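Local coordinates for recombination protein RecR (Deinococcus radiodurans, PDB 1VDD) that probably acts with RecF and RecO in a RecBC-independent pathway of recombinational DNA repair, carrying a zinc finger and a Toprim domain, at residues L128-G142 with L154-I168. Residues are numbered along the deposited sequence; the frame is centred on the assembly and turned at random.
Sequences LPRVGQGMEVILATG and LQRLLEPLGAAISRI
Val-137 and Leu-139 meet Leu-158, Ile-165 and Leu-154 in the apolar centre of a beta-alpha-beta unit of the Toprim domain. Strand 136-139 runs parallel to strand 164-167, and helix 145-158 makes the crossover between them. CD1 of Leu-158 sits against CG1 of Val-137 at 3.3 Å, the two side chains crossing at about a right angle. The other branch of Leu-158, CD2, reaches CD2 of Leu-128 at 3.6 Å and also touches Val-131. Leu-139 sends CD1 to CG2 of Ile-165, while its CD2 faces CB of Leu-154. Ala-163 CB packs on CG1 of Val-131.

Backbone hydrogen bonds of a parallel ladder join the strands, from Ala-164 N to Met-135 O through to Ile-168 N to Leu-139 O. On the sheet face of Ile-138, Ser-166 OG donates to Glu-136 OE2 (3.1 Å), meeting it from above the carboxylate plane. The other oxygen, OE1, forms a salt bridge with Arg-193 of the second subunit. A strand of that subunit pairs antiparallel with residues 165-167 and continues the sheet.

Arg-167 closes the polar edge. Its chain leaves with CG anti to the backbone N (chi1 -179°) and bends at chi2 (76°), which turns the guanidinium edge-on to the carbonyls of Leu-139, Thr-141 and Gly-142. NH2 reaches Gly-142 O, and NH1 gives a nearly straight bond to Thr-141 O (2.6 Å). An alanine here is likely to leave both carbonyls without their guanidinium donors, and residues 141-142 untied from strand 164-167. NH1 also meets Leu-139 O at 3.1 Å, on the opposite face of that carbonyl plane from Ile-168 N.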
loop_
_atom_site.group_PDB
_atom_site.type_symbol
_atom_site.label_atom_id
_atom_site.label_comp_id
_atom_site.label_asym_id
_atom_site.label_seq_id
_atom_site.Cartn_x
_atom_site.Cartn_y
_atom_site.Cartn_z
ATOM N N LEU A 128 -39.848 -10.946 -10.064
ATOM C CA LEU A 128 -40.656 -12.008 -10.664
ATOM C C LEU A 128 -41.684 -11.489 -11.671
ATOM O O LEU A 128 -41.646 -11.851 -12.847
ATOM C CB LEU A 128 -41.382 -12.811 -9.578
ATOM C CG LEU A 128 -40.539 -13.488 -8.501
ATOM C CD1 LEU A 128 -41.447 -14.388 -7.700
ATOM C CD2 LEU A 128 -39.404 -14.309 -9.120
ATOM N N PRO A 129 -42.610 -10.623 -11.227
ATOM C CA PRO A 129 -43.606 -10.113 -12.166
ATOM C C PRO A 129 -43.021 -9.421 -13.395
ATOM O O PRO A 129 -43.664 -9.366 -14.438
ATOM C CB PRO A 129 -44.450 -9.181 -11.300
ATOM C CG PRO A 129 -43.475 -8.693 -10.286
ATOM C CD PRO A 129 -42.729 -9.948 -9.923
ATOM N N ARG A 130 -41.807 -8.898 -13.289
ATOM C CA ARG A 130 -41.187 -8.226 -14.436
ATOM C C ARG A 130 -40.653 -9.209 -15.465
ATOM O O ARG A 130 -40.436 -8.846 -16.621
ATOM C CB ARG A 130 -40.028 -7.330 -13.989
ATOM C CG ARG A 130 -40.443 -6.101 -13.213
ATOM C CD ARG A 130 -39.233 -5.288 -12.864
ATOM N NE ARG A 130 -38.563 -4.759 -14.049
ATOM C CZ ARG A 130 -37.329 -4.265 -14.031
ATOM N NH1 ARG A 130 -36.647 -4.246 -12.890
ATOM N NH2 ARG A 130 -36.777 -3.784 -15.141
ATOM N N VAL A 131 -40.438 -10.451 -15.043
ATOM C CA VAL A 131 -39.896 -11.466 -15.933
ATOM C C VAL A 131 -40.950 -12.257 -16.695
ATOM O O VAL A 131 -41.848 -12.861 -16.106
ATOM C CB VAL A 131 -38.990 -12.458 -15.156
ATOM C CG1 VAL A 131 -38.413 -13.505 -16.115
ATOM C CG2 VAL A 131 -37.865 -11.700 -14.459
ATOM N N GLY A 132 -40.818 -12.248 -18.016
ATOM C CA GLY A 132 -41.736 -12.976 -18.870
ATOM C C GLY A 132 -40.953 -13.760 -19.904
ATOM O O GLY A 132 -39.728 -13.880 -19.807
ATOM N N GLN A 133 -41.647 -14.292 -20.904
ATOM C CA GLN A 133 -40.977 -15.060 -21.942
ATOM C C GLN A 133 -40.481 -14.167 -23.075
ATOM O O GLN A 133 -40.995 -13.063 -23.294
ATOM C CB GLN A 133 -41.919 -16.137 -22.479
ATOM C CG GLN A 133 -42.335 -17.143 -21.413
ATOM C CD GLN A 133 -43.400 -18.114 -21.888
ATOM O OE1 GLN A 133 -43.858 -18.971 -21.126
ATOM N NE2 GLN A 133 -43.802 -17.984 -23.151
ATOM N N GLY A 134 -39.473 -14.652 -23.794
ATOM C CA GLY A 134 -38.912 -13.875 -24.879
ATOM C C GLY A 134 -38.091 -12.761 -24.270
ATOM O O GLY A 134 -37.860 -11.717 -24.894
ATOM N N MET A 135 -37.657 -13.005 -23.034
ATOM C CA MET A 135 -36.852 -12.071 -22.256
ATOM C C MET A 135 -35.622 -12.774 -21.705
ATOM O O MET A 135 -35.566 -14.005 -21.639
ATOM C CB MET A 135 -37.662 -11.523 -21.081
ATOM C CG MET A 135 -38.316 -10.167 -21.307
ATOM S SD MET A 135 -39.412 -9.771 -19.929
ATOM C CE MET A 135 -38.248 -9.243 -18.686
ATOM N N GLU A 136 -34.633 -11.989 -21.302
ATOM C CA GLU A 136 -33.421 -12.554 -20.734
ATOM C C GLU A 136 -33.121 -11.934 -19.381
ATOM O O GLU A 136 -33.261 -10.726 -19.186
ATOM C CB GLU A 136 -32.227 -12.330 -21.671
ATOM C CG GLU A 136 -30.872 -12.636 -21.030
ATOM C CD GLU A 136 -29.703 -12.517 -22.005
ATOM O OE1 GLU A 136 -29.631 -11.514 -22.755
ATOM O OE2 GLU A 136 -28.849 -13.430 -22.013
ATOM N N VAL A 137 -32.719 -12.764 -18.433
ATOM C CA VAL A 137 -32.370 -12.244 -17.128
ATOM C C VAL A 137 -30.892 -12.491 -16.915
ATOM O O VAL A 137 -30.454 -13.622 -16.704
ATOM C CB VAL A 137 -33.183 -12.903 -16.004
ATOM C CG1 VAL A 137 -32.685 -12.402 -14.653
ATOM C CG2 VAL A 137 -34.652 -12.560 -16.172
ATOM N N ILE A 138 -30.122 -11.417 -17.007
ATOM C CA ILE A 138 -28.686 -11.504 -16.819
ATOM C C ILE A 138 -28.441 -11.362 -15.335
ATOM O O ILE A 138 -28.887 -10.394 -14.720
ATOM C CB ILE A 138 -27.958 -10.363 -17.538
ATOM C CG1 ILE A 138 -28.230 -10.435 -19.043
ATOM C CG2 ILE A 138 -26.484 -10.436 -17.240
ATOM C CD1 ILE A 138 -27.776 -9.213 -19.817
ATOM N N LEU A 139 -27.749 -12.334 -14.754
ATOM C CA LEU A 139 -27.457 -12.277 -13.335
ATOM C C LEU A 139 -26.085 -11.656 -13.155
ATOM O O LEU A 139 -25.058 -12.266 -13.465
ATOM C CB LEU A 139 -27.512 -13.676 -12.730
ATOM C CG LEU A 139 -28.855 -14.342 -13.024
ATOM C CD1 LEU A 139 -28.872 -15.737 -12.419
ATOM C CD2 LEU A 139 -29.990 -13.476 -12.484
ATOM N N ALA A 140 -26.083 -10.428 -12.655
ATOM C CA ALA A 140 -24.846 -9.697 -12.465
ATOM C C ALA A 140 -24.534 -9.413 -11.012
ATOM O O ALA A 140 -24.054 -8.329 -10.679
ATOM C CB ALA A 140 -24.883 -8.408 -13.247
ATOM N N THR A 141 -24.812 -10.381 -10.146
ATOM C CA THR A 141 -24.495 -10.217 -8.744
ATOM C C THR A 141 -22.999 -10.475 -8.622
ATOM O O THR A 141 -22.371 -10.967 -9.559
ATOM C CB THR A 141 -25.245 -11.213 -7.860
ATOM O OG1 THR A 141 -24.788 -12.530 -8.134
ATOM C CG2 THR A 141 -26.731 -11.137 -8.121
ATOM N N GLY A 142 -22.439 -10.125 -7.470
ATOM C CA GLY A 142 -21.016 -10.305 -7.237
ATOM C C GLY A 142 -20.482 -11.696 -7.528
ATOM O O GLY A 142 -21.136 -12.512 -8.155
ATOM N N LEU A 154 -31.531 -16.922 -7.497
ATOM C CA LEU A 154 -32.321 -16.199 -8.490
ATOM C C LEU A 154 -32.611 -17.079 -9.697
ATOM O O LEU A 154 -33.730 -17.077 -10.221
ATOM C CB LEU A 154 -31.596 -14.917 -8.913
ATOM C CG LEU A 154 -31.501 -13.850 -7.814
ATOM C CD1 LEU A 154 -30.672 -12.673 -8.298
ATOM C CD2 LEU A 154 -32.901 -13.393 -7.421
ATOM N N GLN A 155 -31.601 -17.828 -10.131
ATOM C CA GLN A 155 -31.759 -18.743 -11.256
ATOM C C GLN A 155 -32.923 -19.701 -10.960
ATOM O O GLN A 155 -33.857 -19.821 -11.758
ATOM C CB GLN A 155 -30.469 -19.543 -11.467
ATOM C CG GLN A 155 -30.547 -20.580 -12.583
ATOM C CD GLN A 155 -29.282 -21.423 -12.703
ATOM O OE1 GLN A 155 -29.264 -22.432 -13.413
ATOM N NE2 GLN A 155 -28.220 -21.010 -12.012
ATOM N N ARG A 156 -32.850 -20.372 -9.809
ATOM C CA ARG A 156 -33.884 -21.312 -9.382
ATOM C C ARG A 156 -35.246 -20.643 -9.472
ATOM O O ARG A 156 -36.152 -21.136 -10.147
ATOM C CB ARG A 156 -33.653 -21.755 -7.930
ATOM C CG ARG A 156 -32.401 -22.598 -7.681
ATOM C CD ARG A 156 -32.590 -24.047 -8.108
ATOM N NE ARG A 156 -31.341 -24.816 -8.083
ATOM C CZ ARG A 156 -30.637 -25.093 -6.985
ATOM N NH1 ARG A 156 -31.051 -24.664 -5.797
ATOM N NH2 ARG A 156 -29.510 -25.799 -7.077
ATOM N N LEU A 157 -35.374 -19.507 -8.795
ATOM C CA LEU A 157 -36.626 -18.766 -8.756
ATOM C C LEU A 157 -37.181 -18.376 -10.106
ATOM O O LEU A 157 -38.341 -18.638 -10.399
ATOM C CB LEU A 157 -36.477 -17.506 -7.899
ATOM C CG LEU A 157 -37.276 -17.503 -6.592
ATOM C CD1 LEU A 157 -37.139 -16.165 -5.882
ATOM C CD2 LEU A 157 -38.733 -17.777 -6.899
ATOM N N LEU A 158 -36.358 -17.749 -10.932
ATOM C CA LEU A 158 -36.816 -17.301 -12.236
ATOM C C LEU A 158 -37.102 -18.419 -13.236
ATOM O O LEU A 158 -37.893 -18.238 -14.161
ATOM C CB LEU A 158 -35.804 -16.317 -12.816
ATOM C CG LEU A 158 -35.541 -15.084 -11.954
ATOM C CD1 LEU A 158 -34.574 -14.194 -12.686
ATOM C CD2 LEU A 158 -36.821 -14.326 -11.678
ATOM N N GLU A 159 -36.466 -19.568 -13.039
ATOM C CA GLU A 159 -36.636 -20.728 -13.912
ATOM C C GLU A 159 -38.066 -20.981 -14.405
ATOM O O GLU A 159 -38.313 -20.996 -15.609
ATOM C CB GLU A 159 -36.117 -21.988 -13.210
ATOM C CG GLU A 159 -36.310 -23.270 -14.003
ATOM C CD GLU A 159 -35.579 -23.246 -15.330
ATOM O OE1 GLU A 159 -35.918 -22.390 -16.175
ATOM O OE2 GLU A 159 -34.665 -24.079 -15.525
ATOM N N PRO A 160 -39.025 -21.195 -13.485
ATOM C CA PRO A 160 -40.410 -21.444 -13.894
ATOM C C PRO A 160 -40.990 -20.429 -14.877
ATOM O O PRO A 160 -41.869 -20.771 -15.663
ATOM C CB PRO A 160 -41.164 -21.490 -12.565
ATOM C CG PRO A 160 -40.320 -20.657 -11.655
ATOM C CD PRO A 160 -38.932 -21.105 -12.020
ATOM N N LEU A 161 -40.526 -19.184 -14.830
ATOM C CA LEU A 161 -41.009 -18.182 -15.782
ATOM C C LEU A 161 -40.273 -18.514 -17.083
ATOM O O LEU A 161 -39.189 -19.088 -17.042
ATOM C CB LEU A 161 -40.678 -16.766 -15.305
ATOM C CG LEU A 161 -41.289 -16.364 -13.957
ATOM C CD1 LEU A 161 -40.496 -17.000 -12.831
ATOM C CD2 LEU A 161 -41.286 -14.850 -13.812
ATOM N N GLY A 162 -40.833 -18.159 -18.232
ATOM C CA GLY A 162 -40.184 -18.540 -19.478
ATOM C C GLY A 162 -39.043 -17.736 -20.070
ATOM O O GLY A 162 -38.936 -17.662 -21.298
ATOM N N ALA A 163 -38.175 -17.165 -19.235
ATOM C CA ALA A 163 -37.068 -16.358 -19.746
ATOM C C ALA A 163 -35.698 -17.028 -19.794
ATOM O O ALA A 163 -35.424 -18.003 -19.106
ATOM C CB ALA A 163 -36.968 -15.081 -18.953
ATOM N N ALA A 164 -34.822 -16.498 -20.635
ATOM C CA ALA A 164 -33.478 -17.044 -20.709
ATOM C C ALA A 164 -32.702 -16.432 -19.529
ATOM O O ALA A 164 -32.707 -15.223 -19.325
ATOM C CB ALA A 164 -32.832 -16.665 -22.036
ATOM N N ILE A 165 -32.064 -17.274 -18.731
ATOM C CA ILE A 165 -31.289 -16.790 -17.604
ATOM C C ILE A 165 -29.811 -16.941 -17.930
ATOM O O ILE A 165 -29.378 -17.976 -18.437
ATOM C CB ILE A 165 -31.591 -17.584 -16.324
ATOM C CG1 ILE A 165 -33.051 -17.376 -15.921
ATOM C CG2 ILE A 165 -30.673 -17.132 -15.202
ATOM C CD1 ILE A 165 -33.445 -18.135 -14.658
ATOM N N SER A 166 -29.041 -15.902 -17.641
ATOM C CA SER A 166 -27.618 -15.927 -17.899
ATOM C C SER A 166 -26.891 -15.306 -16.727
ATOM O O SER A 166 -27.474 -14.545 -15.965
ATOM C CB SER A 166 -27.300 -15.151 -19.185
ATOM O OG SER A 166 -27.775 -13.814 -19.122
ATOM N N ARG A 167 -25.617 -15.643 -16.595
ATOM C CA ARG A 167 -24.757 -15.127 -15.532
ATOM C C ARG A 167 -23.552 -14.477 -16.235
ATOM O O ARG A 167 -23.124 -14.949 -17.299
ATOM C CB ARG A 167 -24.292 -16.276 -14.645
ATOM C CG ARG A 167 -23.406 -15.868 -13.496
ATOM C CD ARG A 167 -24.199 -15.220 -12.386
ATOM N NE ARG A 167 -23.458 -15.240 -11.129
ATOM C CZ ARG A 167 -23.002 -14.160 -10.508
ATOM N NH1 ARG A 167 -23.202 -12.947 -11.018
ATOM N NH2 ARG A 167 -22.348 -14.294 -9.365
ATOM N N ILE A 168 -23.018 -13.396 -15.663
ATOM C CA ILE A 168 -21.889 -12.721 -16.290
ATOM C C ILE A 168 -20.685 -13.652 -16.228
ATOM O O ILE A 168 -20.615 -14.529 -15.375
ATOM C CB ILE A 168 -21.583 -11.354 -15.614
ATOM C CG1 ILE A 168 -21.344 -11.527 -14.114
ATOM C CG2 ILE A 168 -22.740 -10.411 -15.820
ATOM C CD1 ILE A 168 -21.072 -10.217 -13.411
#